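Long-range contact in chitin oligosaccharide binding protein NagB2 (Paenibacillus sp. FPU-7, PDB 7EHU), which binds the chitin oligosaccharides N,N'-diacetylchitobiose and N,N',N''-triacetylchitotriose, probably as the extracellular solute-binding component of a sugar uptake system: residues Val392-Ser403 with Lys420-Asn429. Residues are numbered along the deposited sequence; the frame is centred on the assembly and turned at random. Where two conformers were deposited one is given.
Sequences VQPKVKVTLEQS and KMQKVQDEAN
Q393, at the N-cap position of helix 394-408, lays its terminal amide over A428 and engages two amides of helix 414-430. Its OE1 accepts from Q425 NE2 at 3.0 Å, the donor tilted somewhat from the carbonyl plane, while its NE2 gives a nearly straight bond (168°) to N429 OD1, in the carbonyl plane, the two amides almost coplanar. Q425 NE2 also donates to N429 OD1, from above that carbonyl plane, which closes a ring of three amides. Replacing Q393 by alanine would probably leave Q425 NE2 without its Q393 acceptor, N429 OD1 with one donor fewer, and the A428 methyl uncovered. Segments 394-403 and 420-429 run antiparallel (168°), their axes 9.3 Å apart at closest approach, in a C-terminal helical hairpin of this periplasmic-binding-protein-like fold, the V392 side chain lying about 10 Å from a bound NAG. Knobs-into-holes packing fills their interface: V396 sits among M421, V424, Q425 and A428, and M421 among V396, T399, L400 and S403. Bent at chi2 and chi3, M421 curls its SD over the L400 backbone and brings CE to 3.7 Å from V396 CG1. T399 CG2 and the V424 methyls meet tip to tip. Beyond them the extended K420 chain carries NZ to S403 OG (3.0 Å), which itself donates to T399 O; E406 pairs with the same ammonium. W227 NE1 hydrogen-bonds Q425 OE1, consistent with that amide turning NE2 toward Q393.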
loop_
_atom_site.group_PDB
_atom_site.type_symbol
_atom_site.label_atom_id
_atom_site.label_comp_id
_atom_site.label_asym_id
_atom_site.label_seq_id
_atom_site.Cartn_x
_atom_site.Cartn_y
_atom_site.Cartn_z
ATOM N N VAL A 392 11.251 4.383 7.014
ATOM C CA VAL A 392 12.499 3.684 7.266
ATOM C C VAL A 392 13.199 3.426 5.941
ATOM O O VAL A 392 12.590 3.406 4.870
ATOM C CB VAL A 392 12.347 2.375 8.076
ATOM C CG1 VAL A 392 11.627 2.621 9.385
ATOM C CG2 VAL A 392 11.642 1.312 7.253
ATOM N N GLN A 393 14.495 3.211 6.038
ATOM C CA GLN A 393 15.310 3.008 4.864
ATOM C C GLN A 393 14.944 1.685 4.188
ATOM O O GLN A 393 14.533 0.734 4.862
ATOM C CB GLN A 393 16.776 2.975 5.283
ATOM C CG GLN A 393 17.305 4.271 5.923
ATOM C CD GLN A 393 17.149 4.367 7.488
ATOM O OE1 GLN A 393 16.212 3.807 8.112
ATOM N NE2 GLN A 393 18.086 5.092 8.118
ATOM N N PRO A 394 15.095 1.600 2.848
ATOM C CA PRO A 394 14.781 0.349 2.136
ATOM C C PRO A 394 15.415 -0.893 2.739
ATOM O O PRO A 394 14.763 -1.941 2.842
ATOM C CB PRO A 394 15.288 0.645 0.716
ATOM C CG PRO A 394 15.035 2.103 0.557
ATOM C CD PRO A 394 15.392 2.695 1.907
ATOM N N LYS A 395 16.667 -0.801 3.166
ATOM C CA LYS A 395 17.312 -1.953 3.776
ATOM C C LYS A 395 16.591 -2.421 5.037
ATOM O O LYS A 395 16.517 -3.632 5.311
ATOM C CB LYS A 395 18.757 -1.606 4.121
ATOM C CG LYS A 395 19.417 -2.782 4.724
ATOM C CD LYS A 395 19.651 -3.962 3.855
ATOM C CE LYS A 395 20.350 -4.992 4.751
ATOM N NZ LYS A 395 21.629 -4.630 5.318
ATOM N N VAL A 396 16.098 -1.478 5.839
ATOM C CA VAL A 396 15.353 -1.824 7.047
ATOM C C VAL A 396 14.053 -2.530 6.673
ATOM O O VAL A 396 13.690 -3.559 7.258
ATOM C CB VAL A 396 15.107 -0.550 7.892
ATOM C CG1 VAL A 396 14.211 -0.839 9.099
ATOM C CG2 VAL A 396 16.427 0.084 8.339
ATOM N N LYS A 397 13.344 -1.995 5.683
ATOM C CA LYS A 397 12.104 -2.611 5.224
ATOM C C LYS A 397 12.324 -4.055 4.788
ATOM O O LYS A 397 11.581 -4.958 5.196
ATOM C CB LYS A 397 11.505 -1.811 4.067
ATOM C CG LYS A 397 10.207 -2.355 3.546
ATOM C CD LYS A 397 9.784 -1.708 2.235
ATOM C CE LYS A 397 10.510 -2.270 1.044
ATOM N NZ LYS A 397 10.007 -1.645 -0.188
ATOM N N VAL A 398 13.304 -4.288 3.911
ATOM C CA VAL A 398 13.539 -5.634 3.388
ATOM C C VAL A 398 13.954 -6.579 4.514
ATOM O O VAL A 398 13.569 -7.755 4.546
ATOM C CB VAL A 398 14.559 -5.554 2.231
ATOM C CG1 VAL A 398 14.979 -6.927 1.730
ATOM C CG2 VAL A 398 13.976 -4.740 1.068
ATOM N N THR A 399 14.729 -6.079 5.475
ATOM C CA THR A 399 15.090 -6.910 6.615
ATOM C C THR A 399 13.857 -7.285 7.430
ATOM O O THR A 399 13.748 -8.423 7.910
ATOM C CB THR A 399 16.119 -6.178 7.473
ATOM O OG1 THR A 399 17.286 -5.894 6.692
ATOM C CG2 THR A 399 16.548 -7.020 8.662
ATOM N N LEU A 400 12.913 -6.354 7.614
ATOM C CA LEU A 400 11.698 -6.713 8.345
ATOM C C LEU A 400 10.902 -7.772 7.594
ATOM O O LEU A 400 10.364 -8.699 8.206
ATOM C CB LEU A 400 10.830 -5.491 8.620
ATOM C CG LEU A 400 9.634 -5.758 9.532
ATOM C CD1 LEU A 400 10.068 -6.190 10.937
ATOM C CD2 LEU A 400 8.732 -4.545 9.609
ATOM N N GLU A 401 10.801 -7.649 6.266
ATOM C CA GLU A 401 10.108 -8.654 5.458
ATOM C C GLU A 401 10.676 -10.046 5.699
ATOM O O GLU A 401 9.932 -11.004 5.953
ATOM C CB GLU A 401 10.213 -8.296 3.972
ATOM C CG GLU A 401 9.451 -7.063 3.614
ATOM C CD GLU A 401 9.734 -6.534 2.221
ATOM O OE1 GLU A 401 10.492 -7.181 1.449
ATOM O OE2 GLU A 401 9.200 -5.462 1.886
ATOM N N GLN A 402 11.997 -10.181 5.592
ATOM C CA GLN A 402 12.628 -11.471 5.867
ATOM C C GLN A 402 12.359 -11.919 7.290
ATOM O O GLN A 402 12.120 -13.112 7.544
ATOM C CB GLN A 402 14.148 -11.346 5.701
ATOM C CG GLN A 402 14.667 -11.137 4.295
ATOM C CD GLN A 402 14.089 -12.099 3.280
ATOM O OE1 GLN A 402 13.359 -11.696 2.378
ATOM N NE2 GLN A 402 14.433 -13.380 3.408
ATOM N N SER A 403 12.479 -10.989 8.242
ATOM C CA SER A 403 12.355 -11.334 9.654
ATOM C C SER A 403 10.956 -11.813 10.007
ATOM O O SER A 403 10.810 -12.763 10.786
ATOM C CB SER A 403 12.779 -10.167 10.552
ATOM O OG SER A 403 14.109 -9.746 10.268
ATOM N N LYS A 420 17.494 -8.051 15.831
ATOM C CA LYS A 420 17.995 -7.992 14.462
ATOM C C LYS A 420 17.577 -6.692 13.785
ATOM O O LYS A 420 18.377 -6.053 13.090
ATOM C CB LYS A 420 17.468 -9.217 13.706
ATOM C CG LYS A 420 17.864 -9.371 12.241
ATOM C CD LYS A 420 17.183 -10.620 11.654
ATOM C CE LYS A 420 17.299 -10.717 10.136
ATOM N NZ LYS A 420 16.262 -11.636 9.517
ATOM N N MET A 421 16.340 -6.263 14.011
ATOM C CA MET A 421 15.849 -5.032 13.400
ATOM C C MET A 421 16.589 -3.820 13.922
ATOM O O MET A 421 16.937 -2.924 13.151
ATOM C CB MET A 421 14.356 -4.897 13.645
ATOM C CG MET A 421 13.471 -5.796 12.827
ATOM S SD MET A 421 13.837 -5.769 11.034
ATOM C CE MET A 421 13.705 -4.110 10.638
ATOM N N GLN A 422 16.856 -3.768 15.222
ATOM C CA GLN A 422 17.566 -2.595 15.725
ATOM C C GLN A 422 19.018 -2.582 15.256
ATOM O O GLN A 422 19.582 -1.506 15.024
ATOM C CB GLN A 422 17.488 -2.506 17.250
ATOM C CG GLN A 422 17.931 -1.149 17.806
ATOM C CD GLN A 422 17.163 0.010 17.180
ATOM O OE1 GLN A 422 15.966 -0.093 16.942
ATOM N NE2 GLN A 422 17.850 1.111 16.903
ATOM N N LYS A 423 19.628 -3.756 15.064
ATOM C CA LYS A 423 20.979 -3.803 14.520
ATOM C C LYS A 423 21.012 -3.186 13.127
ATOM O O LYS A 423 21.864 -2.338 12.832
ATOM C CB LYS A 423 21.479 -5.250 14.504
ATOM C CG LYS A 423 22.928 -5.417 14.063
ATOM C CD LYS A 423 23.358 -6.890 14.106
ATOM C CE LYS A 423 24.481 -7.201 13.101
ATOM N NZ LYS A 423 25.199 -5.975 12.632
ATOM N N VAL A 424 20.079 -3.585 12.253
ATOM C CA VAL A 424 20.054 -3.012 10.907
ATOM C C VAL A 424 19.667 -1.537 10.948
ATOM O O VAL A 424 20.194 -0.728 10.167
ATOM C CB VAL A 424 19.208 -3.822 9.896
ATOM C CG1 VAL A 424 19.735 -5.259 9.783
ATOM C CG2 VAL A 424 17.715 -3.803 10.235
ATOM N N GLN A 425 18.772 -1.154 11.868
ATOM C CA GLN A 425 18.362 0.245 11.972
ATOM C C GLN A 425 19.528 1.127 12.384
ATOM O O GLN A 425 19.715 2.227 11.840
ATOM C CB GLN A 425 17.248 0.367 13.007
ATOM C CG GLN A 425 16.615 1.742 13.089
ATOM C CD GLN A 425 15.903 2.086 11.803
ATOM O OE1 GLN A 425 14.845 1.528 11.521
ATOM N NE2 GLN A 425 16.459 2.993 11.020
ATOM N N ASP A 426 20.317 0.664 13.361
ATOM C CA ASP A 426 21.502 1.399 13.787
ATOM C C ASP A 426 22.486 1.558 12.640
ATOM O O ASP A 426 23.064 2.636 12.458
ATOM C CB ASP A 426 22.182 0.668 14.946
ATOM C CG ASP A 426 21.439 0.811 16.262
ATOM O OD1 ASP A 426 20.651 1.761 16.417
ATOM O OD2 ASP A 426 21.693 -0.007 17.170
ATOM N N GLU A 427 22.701 0.486 11.872
ATOM C CA GLU A 427 23.594 0.540 10.717
ATOM C C GLU A 427 23.092 1.542 9.690
ATOM O O GLU A 427 23.868 2.348 9.161
ATOM C CB GLU A 427 23.747 -0.859 10.103
ATOM C CG GLU A 427 24.623 -1.775 10.957
ATOM C CD GLU A 427 24.414 -3.271 10.740
ATOM O OE1 GLU A 427 23.449 -3.681 10.057
ATOM O OE2 GLU A 427 25.231 -4.043 11.295
ATOM N N ALA A 428 21.788 1.538 9.428
ATOM C CA ALA A 428 21.231 2.444 8.432
ATOM C C ALA A 428 21.297 3.887 8.906
ATOM O O ALA A 428 21.503 4.797 8.100
ATOM C CB ALA A 428 19.786 2.051 8.124
ATOM N N ASN A 429 21.107 4.114 10.208
ATOM C CA ASN A 429 21.136 5.476 10.731
ATOM C C ASN A 429 22.544 6.043 10.708
ATOM O O ASN A 429 22.723 7.254 10.536
ATOM C CB ASN A 429 20.585 5.503 12.154
ATOM C CG ASN A 429 19.075 5.267 12.197
ATOM O OD1 ASN A 429 18.391 5.272 11.159
ATOM N ND2 ASN A 429 18.543 5.073 13.399
#